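Local coordinates for 2S Albumin protein (Dolichos, PDB 6IX1) that is a hemopexin-fold seed protein named 2S albumin, a four-bladed beta-propeller, and probably serves in seed storage or ligand binding, at residues R43-G48 with P60-S65. Numbering follows the deposited sequence.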
ATOM      1  N   ARG A  43      -4.744  11.607 -12.229  1.00  8.19           N
ATOM      2  CA  ARG A  43      -5.321  10.910 -13.399  1.00  9.94           C
ATOM      3  C   ARG A  43      -6.302   9.906 -12.891  1.00 10.06           C
ATOM      4  O   ARG A  43      -6.014   9.238 -11.893  1.00  9.77           O
ATOM      5  CB  ARG A  43      -4.202  10.253 -14.275  1.00 10.08           C
ATOM      6  CG  ARG A  43      -4.587   9.571 -15.551  1.00 14.70           C
ATOM      7  CD  ARG A  43      -3.264   9.206 -16.222  1.00 14.36           C
ATOM      8  NE  ARG A  43      -3.403   8.697 -17.567  1.00 20.21           N
ATOM      9  CZ  ARG A  43      -2.452   8.069 -18.238  1.00 22.75           C
ATOM     10  NH1 ARG A  43      -1.289   7.790 -17.660  1.00 22.59           N
ATOM     11  NH2 ARG A  43      -2.718   7.626 -19.449  1.00 29.53           N
ATOM     12  N   LEU A  44      -7.337   9.662 -13.636  1.00  9.02           N
ATOM     13  CA  LEU A  44      -8.246   8.556 -13.277  1.00  8.98           C
ATOM     14  C   LEU A  44      -7.442   7.280 -13.380  1.00  8.36           C
ATOM     15  O   LEU A  44      -6.665   6.996 -14.320  1.00  9.49           O
ATOM     16  CB  LEU A  44      -9.426   8.468 -14.248  1.00  9.81           C
ATOM     17  CG  LEU A  44     -10.466   9.556 -14.153  1.00 10.67           C
ATOM     18  CD1 LEU A  44     -11.389   9.430 -15.343  1.00 11.88           C
ATOM     19  CD2 LEU A  44     -11.228   9.367 -12.893  1.00 11.68           C
ATOM     20  N   ILE A  45      -7.703   6.370 -12.447  1.00  7.79           N
ATOM     21  CA  ILE A  45      -7.203   4.975 -12.536  1.00  7.97           C
ATOM     22  C   ILE A  45      -7.575   4.325 -13.863  1.00  8.81           C
ATOM     23  O   ILE A  45      -6.730   3.667 -14.485  1.00 11.03           O
ATOM     24  CB  ILE A  45      -7.668   4.182 -11.314  1.00  9.04           C
ATOM     25  CG1 ILE A  45      -7.123   4.745  -9.987  1.00  7.54           C
ATOM     26  CG2 ILE A  45      -7.435   2.696 -11.454  1.00  9.16           C
ATOM     27  CD1 ILE A  45      -7.862   4.298  -8.770  1.00  8.12           C
ATOM     28  N   SER A  46      -8.802   4.503 -14.295  1.00 10.10           N
ATOM     29  CA  SER A  46      -9.234   3.896 -15.566  1.00 13.02           C
ATOM     30  C   SER A  46      -8.405   4.401 -16.744  1.00 13.27           C
ATOM     31  O   SER A  46      -8.348   3.717 -17.738  1.00 13.89           O
ATOM     32  CB  SER A  46     -10.674   4.154 -15.803  1.00 11.16           C
ATOM     33  OG  SER A  46     -10.933   5.540 -15.827  1.00 11.62           O
ATOM     34  N   SER A  47      -7.866   5.603 -16.663  0.50 10.78           N
ATOM     35  CA  SER A  47      -7.030   6.153 -17.755  0.50 10.25           C
ATOM     36  C   SER A  47      -5.626   5.556 -17.705  0.50 12.04           C
ATOM     37  O   SER A  47      -5.097   5.057 -18.742  0.50 12.45           O
ATOM     38  CB  SER A  47      -6.996   7.659 -17.621  0.50 12.00           C
ATOM     39  OG  SER A  47      -6.074   8.239 -18.538  0.50 12.11           O
ATOM     40  N   GLY A  48      -5.000   5.616 -16.538  1.00 11.31           N
ATOM     41  CA  GLY A  48      -3.619   5.127 -16.352  1.00 11.23           C
ATOM     42  C   GLY A  48      -3.509   3.661 -16.619  1.00 11.76           C
ATOM     43  O   GLY A  48      -2.414   3.237 -17.042  1.00 13.89           O
ATOM     44  N   PRO A  60     -15.256   2.339  -7.500  1.00 15.81           N
ATOM     45  CA  PRO A  60     -14.861   3.600  -6.887  1.00 13.98           C
ATOM     46  C   PRO A  60     -13.357   3.836  -6.665  1.00 11.43           C
ATOM     47  O   PRO A  60     -12.935   4.936  -6.378  1.00 14.59           O
ATOM     48  CB  PRO A  60     -15.519   3.493  -5.518  1.00 16.12           C
ATOM     49  CG  PRO A  60     -15.476   2.009  -5.192  1.00 16.75           C
ATOM     50  CD  PRO A  60     -15.852   1.394  -6.523  1.00 14.97           C
ATOM     51  N   GLY A  61     -12.557   2.812  -6.947  1.00 10.46           N
ATOM     52  CA  GLY A  61     -11.101   2.966  -6.973  1.00 10.16           C
ATOM     53  C   GLY A  61     -10.429   1.910  -6.107  1.00  8.43           C
ATOM     54  O   GLY A  61     -11.070   1.048  -5.566  1.00 13.75           O
ATOM     55  N   ILE A  62      -9.134   2.035  -5.974  1.00  8.83           N
ATOM     56  CA  ILE A  62      -8.252   1.086  -5.281  1.00  8.70           C
ATOM     57  C   ILE A  62      -8.087   1.535  -3.824  1.00  7.98           C
ATOM     58  O   ILE A  62      -7.674   2.651  -3.567  1.00  9.88           O
ATOM     59  CB  ILE A  62      -6.915   0.992  -6.023  1.00  8.74           C
ATOM     60  CG1 ILE A  62      -7.099   0.385  -7.398  1.00  9.51           C
ATOM     61  CG2 ILE A  62      -5.874   0.257  -5.203  1.00  9.55           C
ATOM     62  CD1 ILE A  62      -5.889   0.473  -8.309  1.00 10.24           C
ATOM     63  N   ASP A  63      -8.477   0.618  -2.914  1.00  7.81           N
ATOM     64  CA  ASP A  63      -8.468   0.926  -1.468  1.00  8.84           C
ATOM     65  C   ASP A  63      -7.390   0.174  -0.707  1.00  7.87           C
ATOM     66  O   ASP A  63      -7.255   0.349   0.517  1.00  9.43           O
ATOM     67  CB  ASP A  63      -9.825   0.765  -0.781  1.00 10.82           C
ATOM     68  CG  ASP A  63     -10.388  -0.635  -0.837  1.00  8.65           C
ATOM     69  OD1 ASP A  63      -9.567  -1.560  -1.047  1.00  9.42           O
ATOM     70  OD2 ASP A  63     -11.554  -0.778  -0.447  1.00 12.56           O
ATOM     71  N   CYS A  64      -6.569  -0.596  -1.404  1.00  7.00           N
ATOM     72  CA  CYS A  64      -5.390  -1.279  -0.856  1.00  7.27           C
ATOM     73  C   CYS A  64      -4.580  -1.816  -2.028  1.00  8.13           C
ATOM     74  O   CYS A  64      -5.157  -2.100  -3.072  1.00  8.28           O
ATOM     75  CB  CYS A  64      -5.807  -2.386   0.127  1.00  8.12           C
ATOM     76  SG  CYS A  64      -4.422  -3.178   0.994  1.00  8.99           S
ATOM     77  N   SER A  65      -3.288  -1.880  -1.837  1.00  6.75           N
ATOM     78  CA  SER A  65      -2.408  -2.406  -2.892  1.00  7.18           C
ATOM     79  C   SER A  65      -1.096  -2.826  -2.304  1.00  7.98           C
ATOM     80  O   SER A  65      -0.747  -2.280  -1.280  1.00  8.48           O
ATOM     81  CB  SER A  65      -2.153  -1.392  -3.966  1.00  8.29           C
ATOM     82  OG  SER A  65      -1.690  -0.133  -3.468  1.00  8.63           O
TER
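In this hemopexin-type beta-propeller, where helix 45-48 follows strand 37-44, I45 and I62 meet at the passage from the first blade to the second. I45 opens the helix, directly after the strand, and I62 lies on the link that runs inward to strand 64-67. The CD1 methyl at the end of I45 rests on the backbone of the link, 3.9 Å from CA of G61 and 3.8 Å from N of I62. Its shorter branch, CG2, reaches CD1 of I62 at 4.2 Å, and the two isoleucines cross at a slant. Both have CG1 anti to their own carbonyl carbon (chi1 -62° in I45, -66° in I62), and extended outer torsions carry each CD1 toward the facing segment. G61, at a positive phi of 128°, presents bare main chain to the I45 methyl. F19 of strand 15-20 touches both isoleucines, and V75 of strand 72-77 packs on I62, so the pair bridges neighbouring blades. At the helix start, O of the N-cap residue L44 accepts from the N atoms of S47 and G48. Polar main-chain groups of the touching residues find partners elsewhere, I45 bonding with N22 and G61 O with S77 OG. Since no hydrogen bond joins the segments, the helix start is held against the link by buried apolar contact.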